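Local coordinates for putative uncharacterized protein TTHA0988 (Thermus thermophilus, PDB 3OPF) that is not functionally characterised but is probably an ATP-binding hydrolase built around two carboxyltransferase-type domains, at residues 273-278 and 329-334; 233-238 and 250-255; 299-304 and 322-327; 223-228 and 281-286. One frame throughout, in Å; residues are numbered along the deposited sequence. Where two conformers were deposited one is given.

Overall arrangement
Three of the four contacts pair strands within two antiparallel sheets that pack face to face; contact 2 joins the edge strand of one to a loop. Contact 1 joins strands 273-277 and 331-336 in one sheet, whose edge strand 233-235 leads into contact 2, centred about 10 Å away. Contacts 3 and 4, with centres about 14 Å apart, lie in the other sheet, where strands 320-325 and 282-285 are neighbours. Phe276 and Leu334 of contact 1 pack on Phe323 of contact 3, and Leu274 and Leu334 on Leu283 of contact 4. Along the chain contact 2 is nested within contact 4, contact 3 within contact 1, and contacts 1 and 4 cross, so the chain passes repeatedly between the sheets, tying them together.

Contact 1: residues 273-278 and 329-334; sequences LLEFAY and GVRGYL
Strands 273-277 and 331-334 run antiparallel, their axes 4.7 Å apart at closest approach, with paired backbone bonds joining Leu274 to Leu334 and Phe276 to Gly332; beyond the strand end Tyr278 N adds a bond to Val330 O. On the face bearing Glu275, Ala277, Arg331 and Tyr333, the polar groups interlock. Glu275, its CG opposite the backbone N (chi1 176°), lies alongside Tyr333 and takes the phenol OH on OE2 at 2.8 Å, on the anti side but 34° out of the carboxylate plane. Arg331 NH1 reaches Glu275 OE1 from above that plane, a rather long salt bridge of 3.3 Å, while Ala277 CB sits beneath one guanidinium face, 3.6 Å from NH1 of Arg331. Second partners fix these groups: Arg420 for Glu275 OE1, the Leu253 N for OE2, the Asp254 N for Tyr333 OH and the Gly481 O for Arg331 NE. On the other face the Phe276 ring covers Gly332, whose CA makes a CH-pi contact 4.2 Å from the ring centroid; a CB there would collide with the ring. Leu334 CB touches Phe276 CE2 at 4.1 Å. Past the strand, Val330 CB stands over the centre of the Tyr278 ring, 4.0 Å from its centroid. This antiparallel sheet turns its Phe276 and Leu334 face to a second sheet and its Tyr333 face, with the buried charged network, toward helix 255-264 and the loop before it.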
loop_
_atom_site.group_PDB
_atom_site.type_symbol
_atom_site.label_atom_id
_atom_site.label_comp_id
_atom_site.label_asym_id
_atom_site.label_seq_id
_atom_site.Cartn_x
_atom_site.Cartn_y
_atom_site.Cartn_z
ATOM N N LEU A 273 1.001 -17.665 -2.239
ATOM C CA LEU A 273 0.968 -18.496 -1.043
ATOM C C LEU A 273 0.170 -17.776 0.047
ATOM O O LEU A 273 -0.204 -16.599 -0.113
ATOM C CB LEU A 273 2.393 -18.842 -0.570
ATOM C CG LEU A 273 3.361 -17.724 -0.156
ATOM C CD1 LEU A 273 2.741 -16.804 0.864
ATOM C CD2 LEU A 273 4.654 -18.338 0.405
ATOM N N LEU A 274 -0.092 -18.489 1.136
ATOM C CA LEU A 274 -0.886 -17.964 2.243
ATOM C C LEU A 274 -0.005 -17.292 3.294
ATOM O O LEU A 274 0.962 -17.886 3.766
ATOM C CB LEU A 274 -1.685 -19.098 2.884
ATOM C CG LEU A 274 -2.837 -18.693 3.801
ATOM C CD1 LEU A 274 -3.789 -17.769 3.071
ATOM C CD2 LEU A 274 -3.563 -19.931 4.327
ATOM N N GLU A 275 -0.349 -16.057 3.651
ATOM C CA GLU A 275 0.235 -15.383 4.813
ATOM C C GLU A 275 -0.830 -15.332 5.910
ATOM O O GLU A 275 -1.991 -15.021 5.632
ATOM C CB GLU A 275 0.684 -13.964 4.466
ATOM C CG GLU A 275 1.214 -13.178 5.660
ATOM C CD GLU A 275 1.441 -11.718 5.347
ATOM O OE1 GLU A 275 0.561 -10.905 5.693
ATOM O OE2 GLU A 275 2.493 -11.376 4.757
ATOM N N PHE A 276 -0.432 -15.638 7.142
ATOM C CA PHE A 276 -1.313 -15.515 8.313
ATOM C C PHE A 276 -0.556 -14.969 9.509
ATOM O O PHE A 276 0.668 -15.089 9.582
ATOM C CB PHE A 276 -1.962 -16.858 8.668
ATOM C CG PHE A 276 -1.000 -18.004 8.726
ATOM C CD1 PHE A 276 -0.399 -18.371 9.924
ATOM C CD2 PHE A 276 -0.688 -18.721 7.573
ATOM C CE1 PHE A 276 0.488 -19.435 9.976
ATOM C CE2 PHE A 276 0.201 -19.781 7.616
ATOM C CZ PHE A 276 0.793 -20.136 8.815
ATOM N N ALA A 277 -1.284 -14.378 10.454
ATOM C CA ALA A 277 -0.645 -13.778 11.627
ATOM C C ALA A 277 -1.516 -13.844 12.883
ATOM O O ALA A 277 -2.747 -13.744 12.809
ATOM C CB ALA A 277 -0.238 -12.342 11.329
ATOM N N TYR A 278 -0.847 -14.044 14.020
ATOM C CA TYR A 278 -1.456 -14.127 15.365
ATOM C C TYR A 278 -2.252 -15.416 15.595
ATOM O O TYR A 278 -1.895 -16.232 16.451
ATOM C CB TYR A 278 -2.295 -12.883 15.684
ATOM C CG TYR A 278 -1.488 -11.613 15.688
ATOM C CD1 TYR A 278 -1.413 -10.817 14.552
ATOM C CD2 TYR A 278 -0.771 -11.219 16.819
ATOM C CE1 TYR A 278 -0.664 -9.655 14.538
ATOM C CE2 TYR A 278 -0.016 -10.050 16.816
ATOM C CZ TYR A 278 0.031 -9.272 15.672
ATOM O OH TYR A 278 0.778 -8.115 15.647
ATOM N N GLY A 329 7.744 -13.959 17.251
ATOM C CA GLY A 329 7.144 -13.697 15.946
ATOM C C GLY A 329 5.641 -13.878 15.965
ATOM O O GLY A 329 5.073 -14.375 16.947
ATOM N N VAL A 330 5.001 -13.431 14.887
ATOM C CA VAL A 330 3.552 -13.518 14.724
ATOM C C VAL A 330 3.082 -13.927 13.326
ATOM O O VAL A 330 1.911 -14.228 13.159
ATOM C CB VAL A 330 2.857 -12.160 15.034
ATOM C CG1 VAL A 330 3.087 -11.749 16.469
ATOM C CG2 VAL A 330 3.321 -11.069 14.051
ATOM N N ARG A 331 3.969 -13.939 12.332
ATOM C CA ARG A 331 3.549 -14.054 10.939
ATOM C C ARG A 331 4.182 -15.261 10.249
ATOM O O ARG A 331 5.416 -15.373 10.150
ATOM C CB ARG A 331 3.898 -12.761 10.194
ATOM C CG ARG A 331 3.149 -12.549 8.885
ATOM C CD ARG A 331 3.391 -11.133 8.333
ATOM N NE ARG A 331 3.079 -10.139 9.353
ATOM C CZ ARG A 331 1.872 -9.629 9.579
ATOM N NH1 ARG A 331 0.833 -9.959 8.818
ATOM N NH2 ARG A 331 1.710 -8.764 10.571
ATOM N N GLY A 332 3.320 -16.147 9.762
ATOM C CA GLY A 332 3.732 -17.371 9.085
ATOM C C GLY A 332 3.256 -17.436 7.645
ATOM O O GLY A 332 2.383 -16.666 7.233
ATOM N N TYR A 333 3.840 -18.373 6.896
ATOM C CA TYR A 333 3.589 -18.558 5.466
ATOM C C TYR A 333 3.400 -20.045 5.139
ATOM O O TYR A 333 4.186 -20.887 5.575
ATOM C CB TYR A 333 4.745 -17.969 4.666
ATOM C CG TYR A 333 4.841 -16.470 4.843
ATOM C CD1 TYR A 333 5.643 -15.915 5.829
ATOM C CD2 TYR A 333 4.099 -15.608 4.043
ATOM C CE1 TYR A 333 5.711 -14.536 6.010
ATOM C CE2 TYR A 333 4.173 -14.233 4.204
ATOM C CZ TYR A 333 4.972 -13.698 5.190
ATOM O OH TYR A 333 5.020 -12.326 5.336
ATOM N N LEU A 334 2.325 -20.358 4.426
ATOM C CA LEU A 334 2.074 -21.703 3.925
ATOM C C LEU A 334 2.141 -21.681 2.397
ATOM O O LEU A 334 1.318 -21.028 1.741
ATOM C CB LEU A 334 0.713 -22.205 4.393
ATOM C CG LEU A 334 0.359 -23.648 4.019
ATOM C CD1 LEU A 334 1.248 -24.625 4.772
ATOM C CD2 LEU A 334 -1.100 -23.920 4.305
#

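Contact 2: residues 233-238 and 250-255; sequences LVVDGG and SGPLDA
Val235, with CG1 opposite its carbonyl carbon and CG2 between that carbon and the backbone N (chi1 -59°), lays CG2 against the Pro252 ring, 4.3 Å from CB of Pro252, while its CB rests 4.1 Å from Gly251 C. The following residue, Asp236, has chi1 near 63°, which turns its carboxylate forward over the turn, where OD1 accepts Gly238 N at 2.9 Å from above the carboxylate plane. At this turn the Asp236 carbonyl faces segment 250-255. Its O lies 3.2 Å from CD of Pro252 and 3.4 Å from CA of Gly251, the latter a CA-H...O contact. No direct hydrogen bond spans the two segments, so the fit depends on close backbone packing: Gly238 CA meets Gly251 CA at 3.9 Å, and a CB on Gly251, at its positive phi of 80°, would run into Gly237 O. A water lies 2.8 Å from Gly237 O and extends to Ser250 O by a weak bond. Farther out, the Asp236 carboxylate is held by Ser348, Ala349 and Ser350, Ser250 OG bonds to Pro351 O, and Gly251 O accepts from Arg420. The chain 250-255 then leads into helix 255-264, with Asp254 as its N-cap. The arrangement is an Asx turn at the end of strand 233-235, packed against the glycine-proline approach to a capped helix.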
loop_
_atom_site.group_PDB
_atom_site.type_symbol
_atom_site.label_atom_id
_atom_site.label_comp_id
_atom_site.label_asym_id
_atom_site.label_seq_id
_atom_site.Cartn_x
_atom_site.Cartn_y
_atom_site.Cartn_z
ATOM N N LEU A 233 -4.208 -13.927 4.265
ATOM C CA LEU A 233 -4.144 -13.303 2.945
ATOM C C LEU A 233 -3.350 -14.150 1.942
ATOM O O LEU A 233 -2.245 -14.614 2.229
ATOM C CB LEU A 233 -3.477 -11.927 3.059
ATOM C CG LEU A 233 -4.092 -10.917 4.023
ATOM C CD1 LEU A 233 -3.185 -9.683 4.124
ATOM C CD2 LEU A 233 -5.507 -10.546 3.582
ATOM N N VAL A 234 -3.908 -14.338 0.755
ATOM C CA VAL A 234 -3.164 -14.939 -0.345
ATOM C C VAL A 234 -2.313 -13.834 -0.956
ATOM O O VAL A 234 -2.851 -12.833 -1.417
ATOM C CB VAL A 234 -4.101 -15.552 -1.398
ATOM C CG1 VAL A 234 -3.298 -16.059 -2.601
ATOM C CG2 VAL A 234 -4.919 -16.686 -0.778
ATOM N N VAL A 235 -0.988 -13.985 -0.900
ATOM C CA VAL A 235 -0.090 -12.979 -1.464
ATOM C C VAL A 235 0.903 -13.585 -2.456
ATOM O O VAL A 235 1.274 -14.758 -2.353
ATOM C CB VAL A 235 0.702 -12.226 -0.370
ATOM C CG1 VAL A 235 -0.248 -11.534 0.590
ATOM C CG2 VAL A 235 1.631 -13.170 0.377
ATOM N N ASP A 236 1.316 -12.769 -3.421
ATOM C CA ASP A 236 2.439 -13.096 -4.287
ATOM C C ASP A 236 3.571 -12.108 -3.971
ATOM O O ASP A 236 3.571 -11.509 -2.896
ATOM C CB ASP A 236 2.019 -13.118 -5.765
ATOM C CG ASP A 236 1.525 -11.765 -6.287
ATOM O OD1 ASP A 236 1.796 -10.700 -5.680
ATOM O OD2 ASP A 236 0.875 -11.788 -7.357
ATOM N N GLY A 237 4.523 -11.934 -4.878
ATOM C CA GLY A 237 5.659 -11.044 -4.630
ATOM C C GLY A 237 5.274 -9.590 -4.387
ATOM O O GLY A 237 6.023 -8.847 -3.750
ATOM N N GLY A 238 4.114 -9.187 -4.914
ATOM C CA GLY A 238 3.561 -7.850 -4.695
ATOM C C GLY A 238 3.006 -7.241 -5.972
ATOM O O GLY A 238 3.130 -7.826 -7.042
ATOM N N SER A 250 1.964 -4.046 -1.355
ATOM C CA SER A 250 1.443 -5.269 -0.772
ATOM C C SER A 250 2.519 -6.371 -0.786
ATOM O O SER A 250 3.718 -6.086 -0.609
ATOM C CB SER A 250 0.158 -5.691 -1.500
ATOM O OG SER A 250 -0.473 -6.759 -0.819
ATOM N N GLY A 251 2.098 -7.615 -1.004
ATOM C CA GLY A 251 3.000 -8.757 -0.934
ATOM C C GLY A 251 3.233 -9.185 0.504
ATOM O O GLY A 251 2.552 -8.718 1.414
ATOM N N PRO A 252 4.217 -10.062 0.724
ATOM C CA PRO A 252 4.444 -10.588 2.064
ATOM C C PRO A 252 5.114 -9.559 2.970
ATOM O O PRO A 252 6.021 -8.871 2.529
ATOM C CB PRO A 252 5.389 -11.760 1.805
ATOM C CG PRO A 252 6.150 -11.366 0.608
ATOM C CD PRO A 252 5.167 -10.627 -0.252
ATOM N N LEU A 253 4.670 -9.461 4.223
ATOM C CA LEU A 253 5.289 -8.538 5.171
ATOM C C LEU A 253 6.666 -9.023 5.643
ATOM O O LEU A 253 7.530 -8.206 5.999
ATOM C CB LEU A 253 4.366 -8.289 6.365
ATOM C CG LEU A 253 4.341 -6.862 6.891
ATOM C CD1 LEU A 253 3.746 -5.929 5.827
ATOM C CD2 LEU A 253 3.533 -6.812 8.188
ATOM N N ASP A 254 6.866 -10.342 5.670
ATOM C CA ASP A 254 8.197 -10.935 5.906
ATOM C C ASP A 254 8.620 -11.697 4.631
ATOM O O ASP A 254 8.449 -12.920 4.522
ATOM C CB ASP A 254 8.149 -11.838 7.150
ATOM C CG ASP A 254 9.438 -12.623 7.391
ATOM O OD1 ASP A 254 10.427 -12.465 6.649
ATOM O OD2 ASP A 254 9.444 -13.434 8.342
ATOM N N ALA A 255 9.152 -10.951 3.665
ATOM C CA ALA A 255 9.454 -11.486 2.329
ATOM C C ALA A 255 10.392 -12.693 2.332
ATOM O O ALA A 255 10.091 -13.695 1.674
ATOM C CB ALA A 255 9.998 -10.379 1.404
HETATM O O HOH W 1 6.646 -6.589 -2.142
#

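Contact 3: residues 299-304 and 322-327; sequences VALLEG and RFRPRG
Leu301 sets its isobutyl group over one face of the Arg324 guanidinium, CD1 standing 3.4 Å from CZ of Arg324. Its chi1 of -94° is off the staggered positions, and the still shorter approach of CD1 to one terminal nitrogen makes the exact fit doubtful. Arg324 runs extended through chi2 and bends only at chi3 (-65°), which swings its guanidinium back across the neighbouring strand to a salt bridge with Glu306. With Leu301 replaced by alanine, this face of the guanidinium would probably lose its apolar cover, leaving Glu306 as the chief restraint described here on the Arg324 head. Next along, Val299 lies beside Arg324, CG1 3.7 Å from Arg324 CB, and the same methyl meets the edge of the Arg326 guanidinium at NH2, 3.9 Å away. On the reverse face Ala300 CB touches CE1 of the Phe323 ring obliquely at 4.0 Å. Arg322 extends away from the pair, and a water joins its NH1 to Leu301 O. Four backbone bonds bind Val299 to Arg324 and Leu301 to Arg322 in antiparallel hydrogen-bonded pairs. Strand 298-302 thus sits between strands 305-307 and 320-325; the Ala300 face turns inward, Phe323 meeting Phe276 and Phe293 of the facing sheet.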
loop_
_atom_site.group_PDB
_atom_site.type_symbol
_atom_site.label_atom_id
_atom_site.label_comp_id
_atom_site.label_asym_id
_atom_site.label_seq_id
_atom_site.Cartn_x
_atom_site.Cartn_y
_atom_site.Cartn_z
ATOM N N VAL A 299 3.918 -23.225 15.398
ATOM C CA VAL A 299 4.350 -24.550 14.963
ATOM C C VAL A 299 3.163 -25.156 14.212
ATOM O O VAL A 299 2.014 -24.993 14.625
ATOM C CB VAL A 299 4.792 -25.458 16.150
ATOM C CG1 VAL A 299 3.662 -25.681 17.135
ATOM C CG2 VAL A 299 5.306 -26.792 15.640
ATOM N N ALA A 300 3.421 -25.820 13.094
ATOM C CA ALA A 300 2.331 -26.432 12.332
ATOM C C ALA A 300 1.955 -27.763 12.975
ATOM O O ALA A 300 2.811 -28.468 13.505
ATOM C CB ALA A 300 2.718 -26.612 10.866
ATOM N N LEU A 301 0.667 -28.084 12.946
ATOM C CA LEU A 301 0.153 -29.315 13.542
ATOM C C LEU A 301 -0.574 -30.135 12.492
ATOM O O LEU A 301 -1.571 -29.680 11.928
ATOM C CB LEU A 301 -0.834 -28.999 14.668
ATOM C CG LEU A 301 -0.309 -28.930 16.093
ATOM C CD1 LEU A 301 -1.386 -28.351 16.989
ATOM C CD2 LEU A 301 0.117 -30.324 16.564
ATOM N N LEU A 302 -0.091 -31.351 12.263
ATOM C CA LEU A 302 -0.671 -32.252 11.272
ATOM C C LEU A 302 -0.639 -33.689 11.792
ATOM O O LEU A 302 0.424 -34.194 12.157
ATOM C CB LEU A 302 0.116 -32.158 9.962
ATOM C CG LEU A 302 -0.390 -33.042 8.821
ATOM C CD1 LEU A 302 -1.788 -32.615 8.415
ATOM C CD2 LEU A 302 0.560 -32.982 7.636
ATOM N N GLU A 303 -1.802 -34.337 11.819
ATOM C CA GLU A 303 -1.926 -35.721 12.296
ATOM C C GLU A 303 -1.222 -35.924 13.641
ATOM O O GLU A 303 -0.496 -36.894 13.831
ATOM C CB GLU A 303 -1.380 -36.699 11.247
ATOM C CG GLU A 303 -2.194 -36.738 9.962
ATOM C CD GLU A 303 -1.550 -37.592 8.884
ATOM O OE1 GLU A 303 -0.554 -37.138 8.276
ATOM O OE2 GLU A 303 -2.044 -38.712 8.636
ATOM N N GLY A 304 -1.425 -34.980 14.559
ATOM C CA GLY A 304 -0.814 -35.027 15.884
ATOM C C GLY A 304 0.650 -34.610 15.961
ATOM O O GLY A 304 1.162 -34.364 17.058
ATOM N N ARG A 322 -3.319 -27.404 11.139
ATOM C CA ARG A 322 -3.530 -26.261 12.029
ATOM C C ARG A 322 -2.184 -25.645 12.393
ATOM O O ARG A 322 -1.136 -26.198 12.068
ATOM C CB ARG A 322 -4.254 -26.684 13.311
ATOM C CG ARG A 322 -5.627 -27.284 13.098
ATOM C CD ARG A 322 -6.214 -27.802 14.404
ATOM N NE ARG A 322 -7.589 -28.288 14.229
ATOM C CZ ARG A 322 -7.929 -29.502 13.797
ATOM N NH1 ARG A 322 -7.003 -30.402 13.476
ATOM N NH2 ARG A 322 -9.215 -29.823 13.680
ATOM N N PHE A 323 -2.229 -24.497 13.071
ATOM C CA PHE A 323 -1.037 -23.760 13.477
ATOM C C PHE A 323 -1.169 -23.357 14.944
ATOM O O PHE A 323 -2.087 -22.624 15.308
ATOM C CB PHE A 323 -0.851 -22.534 12.579
ATOM C CG PHE A 323 -0.682 -22.881 11.123
ATOM C CD1 PHE A 323 0.568 -23.169 10.604
ATOM C CD2 PHE A 323 -1.787 -22.958 10.281
ATOM C CE1 PHE A 323 0.720 -23.515 9.268
ATOM C CE2 PHE A 323 -1.640 -23.292 8.940
ATOM C CZ PHE A 323 -0.383 -23.572 8.437
ATOM N N ARG A 324 -0.277 -23.877 15.788
ATOM C CA ARG A 324 -0.292 -23.587 17.212
ATOM C C ARG A 324 0.616 -22.396 17.501
ATOM O O ARG A 324 1.820 -22.442 17.208
ATOM C CB ARG A 324 0.181 -24.797 18.011
ATOM C CG ARG A 324 0.224 -24.574 19.520
ATOM C CD ARG A 324 0.707 -25.829 20.231
ATOM N NE ARG A 324 -0.238 -26.934 20.065
ATOM C CZ ARG A 324 0.079 -28.228 20.098
ATOM N NH1 ARG A 324 1.337 -28.622 20.278
ATOM N NH2 ARG A 324 -0.874 -29.142 19.940
ATOM N N PRO A 325 0.052 -21.324 18.081
ATOM C CA PRO A 325 0.903 -20.165 18.372
ATOM C C PRO A 325 2.100 -20.515 19.262
ATOM O O PRO A 325 1.965 -21.275 20.217
ATOM C CB PRO A 325 -0.047 -19.194 19.071
ATOM C CG PRO A 325 -1.405 -19.560 18.555
ATOM C CD PRO A 325 -1.377 -21.046 18.330
ATOM N N ARG A 326 3.265 -19.981 18.914
ATOM C CA ARG A 326 4.509 -20.267 19.630
ATOM C C ARG A 326 5.511 -19.164 19.295
ATOM O O ARG A 326 6.011 -19.097 18.173
ATOM C CB ARG A 326 5.056 -21.636 19.209
ATOM C CG ARG A 326 6.258 -22.153 20.019
ATOM C CD ARG A 326 5.836 -23.062 21.169
ATOM N NE ARG A 326 5.167 -24.283 20.708
ATOM C CZ ARG A 326 4.576 -25.176 21.505
ATOM N NH1 ARG A 326 4.555 -25.005 22.824
ATOM N NH2 ARG A 326 3.991 -26.249 20.981
ATOM N N GLY A 327 5.787 -18.295 20.261
ATOM C CA GLY A 327 6.690 -17.162 20.049
ATOM C C GLY A 327 8.128 -17.609 19.830
ATOM O O GLY A 327 8.451 -18.779 20.042
HETATM O O HOH W 2 -4.039 -30.721 12.988
#

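Contact 4: residues 223-228 and 281-286; sequences LLVEEP and PVLTAL
Glu226 and Thr284 meet in a side-chain hydrogen bond, OG1 of Thr284 donating to OE2 of Glu226 at 2.7 Å on the anti lone pair of the carboxylate oxygen. Glu226 bends at chi2 (-75°), which turns its carboxylate toward the threonine hydroxyl, with its CB 3.8 Å from Val282 CG1. A valine replacing Thr284 would probably leave the Glu226 carboxylate without this mate and freer to turn, and would deprive the Thr320 hydroxyl of one partner as well. Val282 O takes two backbone donors, Glu226 N at 2.7 Å and the longer Glu227 N at 3.3 Å, while Val282 N returns a bond of 2.7 Å to Glu227 O. Glu227 CB rests against Val282 CG2 at 4.0 Å, and its carboxylate pairs with Lys279. On the buried face Leu283 CD2 packs on Val225 CG2 at 3.7 Å and on Leu223 CD1 at 4.0 Å; Trp315 of the facing sheet lies against Leu223 and Leu283. Leu286, just past its strand, leans on the backbone of Leu223. Behind this shell, strands 366-368 and 320-325 flank the pair on its two sides, bonding to Leu223 and Leu283 respectively. Two residues, Glu226 and Glu227, set against the single Val282 make a classic beta bulge, placed where the strand 221-225 turns a corner in this antiparallel sheet.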
loop_
_atom_site.group_PDB
_atom_site.type_symbol
_atom_site.label_atom_id
_atom_site.label_comp_id
_atom_site.label_asym_id
_atom_site.label_seq_id
_atom_site.Cartn_x
_atom_site.Cartn_y
_atom_site.Cartn_z
ATOM N N LEU A 223 -7.315 -27.144 -1.177
ATOM C CA LEU A 223 -7.626 -27.049 0.241
ATOM C C LEU A 223 -8.924 -26.307 0.548
ATOM O O LEU A 223 -9.369 -25.433 -0.207
ATOM C CB LEU A 223 -6.442 -26.443 1.003
ATOM C CG LEU A 223 -5.962 -25.047 0.626
ATOM C CD1 LEU A 223 -6.778 -24.006 1.368
ATOM C CD2 LEU A 223 -4.473 -24.881 0.944
ATOM N N LEU A 224 -9.525 -26.694 1.668
ATOM C CA LEU A 224 -10.756 -26.107 2.163
ATOM C C LEU A 224 -10.438 -25.383 3.460
ATOM O O LEU A 224 -9.791 -25.950 4.347
ATOM C CB LEU A 224 -11.794 -27.207 2.415
ATOM C CG LEU A 224 -13.097 -26.830 3.123
ATOM C CD1 LEU A 224 -13.836 -25.743 2.376
ATOM C CD2 LEU A 224 -13.978 -28.069 3.285
ATOM N N VAL A 225 -10.876 -24.131 3.565
ATOM C CA VAL A 225 -10.723 -23.357 4.798
ATOM C C VAL A 225 -11.839 -23.744 5.764
ATOM O O VAL A 225 -13.000 -23.393 5.550
ATOM C CB VAL A 225 -10.776 -21.836 4.534
ATOM C CG1 VAL A 225 -10.603 -21.050 5.843
ATOM C CG2 VAL A 225 -9.720 -21.436 3.522
ATOM N N GLU A 226 -11.492 -24.483 6.815
ATOM C CA GLU A 226 -12.479 -24.876 7.821
ATOM C C GLU A 226 -12.802 -23.672 8.698
ATOM O O GLU A 226 -13.959 -23.433 9.042
ATOM C CB GLU A 226 -11.966 -26.037 8.685
ATOM C CG GLU A 226 -11.597 -27.315 7.916
ATOM C CD GLU A 226 -12.798 -28.122 7.426
ATOM O OE1 GLU A 226 -13.952 -27.665 7.566
ATOM O OE2 GLU A 226 -12.579 -29.224 6.882
ATOM N N GLU A 227 -11.771 -22.904 9.029
ATOM C CA GLU A 227 -11.906 -21.784 9.937
ATOM C C GLU A 227 -10.764 -20.806 9.678
ATOM O O GLU A 227 -9.607 -21.206 9.660
ATOM C CB GLU A 227 -11.868 -22.291 11.379
ATOM C CG GLU A 227 -11.749 -21.223 12.462
ATOM C CD GLU A 227 -11.584 -21.826 13.852
ATOM O OE1 GLU A 227 -12.304 -22.795 14.182
ATOM O OE2 GLU A 227 -10.729 -21.333 14.613
ATOM N N PRO A 228 -11.089 -19.522 9.475
ATOM C CA PRO A 228 -10.056 -18.532 9.212
ATOM C C PRO A 228 -9.267 -18.136 10.459
ATOM O O PRO A 228 -9.755 -18.266 11.575
ATOM C CB PRO A 228 -10.860 -17.334 8.695
ATOM C CG PRO A 228 -12.173 -17.465 9.342
ATOM C CD PRO A 228 -12.441 -18.937 9.394
ATOM N N PRO A 281 -5.191 -20.173 10.118
ATOM C CA PRO A 281 -6.432 -20.852 9.744
ATOM C C PRO A 281 -6.381 -22.337 10.064
ATOM O O PRO A 281 -5.322 -22.864 10.418
ATOM C CB PRO A 281 -6.479 -20.653 8.233
ATOM C CG PRO A 281 -5.062 -20.665 7.834
ATOM C CD PRO A 281 -4.290 -20.031 8.967
ATOM N N VAL A 282 -7.539 -22.981 9.952
ATOM C CA VAL A 282 -7.672 -24.428 10.022
ATOM C C VAL A 282 -8.016 -24.873 8.601
ATOM O O VAL A 282 -9.033 -24.446 8.043
ATOM C CB VAL A 282 -8.810 -24.834 10.983
ATOM C CG1 VAL A 282 -8.962 -26.340 11.044
ATOM C CG2 VAL A 282 -8.567 -24.261 12.386
ATOM N N LEU A 283 -7.159 -25.707 8.018
ATOM C CA LEU A 283 -7.262 -26.082 6.604
ATOM C C LEU A 283 -7.294 -27.594 6.417
ATOM O O LEU A 283 -6.561 -28.317 7.079
ATOM C CB LEU A 283 -6.077 -25.521 5.830
ATOM C CG LEU A 283 -5.838 -24.021 5.968
ATOM C CD1 LEU A 283 -4.487 -23.640 5.364
ATOM C CD2 LEU A 283 -6.979 -23.246 5.318
ATOM N N THR A 284 -8.130 -28.058 5.497
ATOM C CA THR A 284 -8.210 -29.471 5.167
ATOM C C THR A 284 -7.818 -29.697 3.707
ATOM O O THR A 284 -8.297 -28.997 2.820
ATOM C CB THR A 284 -9.622 -29.993 5.413
ATOM O OG1 THR A 284 -9.913 -29.886 6.814
ATOM C CG2 THR A 284 -9.752 -31.453 4.968
ATOM N N ALA A 285 -6.937 -30.664 3.466
ATOM C CA ALA A 285 -6.476 -30.966 2.109
ATOM C C ALA A 285 -7.555 -31.737 1.342
ATOM O O ALA A 285 -8.183 -32.646 1.883
ATOM C CB ALA A 285 -5.189 -31.758 2.145
ATOM N N LEU A 286 -7.764 -31.345 0.091
ATOM C CA LEU A 286 -8.759 -31.967 -0.793
ATOM C C LEU A 286 -8.109 -32.945 -1.771
ATOM O O LEU A 286 -8.800 -33.670 -2.487
ATOM C CB LEU A 286 -9.490 -30.880 -1.573
ATOM C CG LEU A 286 -10.276 -29.870 -0.735
ATOM C CD1 LEU A 286 -10.772 -28.731 -1.624
ATOM C CD2 LEU A 286 -11.438 -30.572 -0.016
#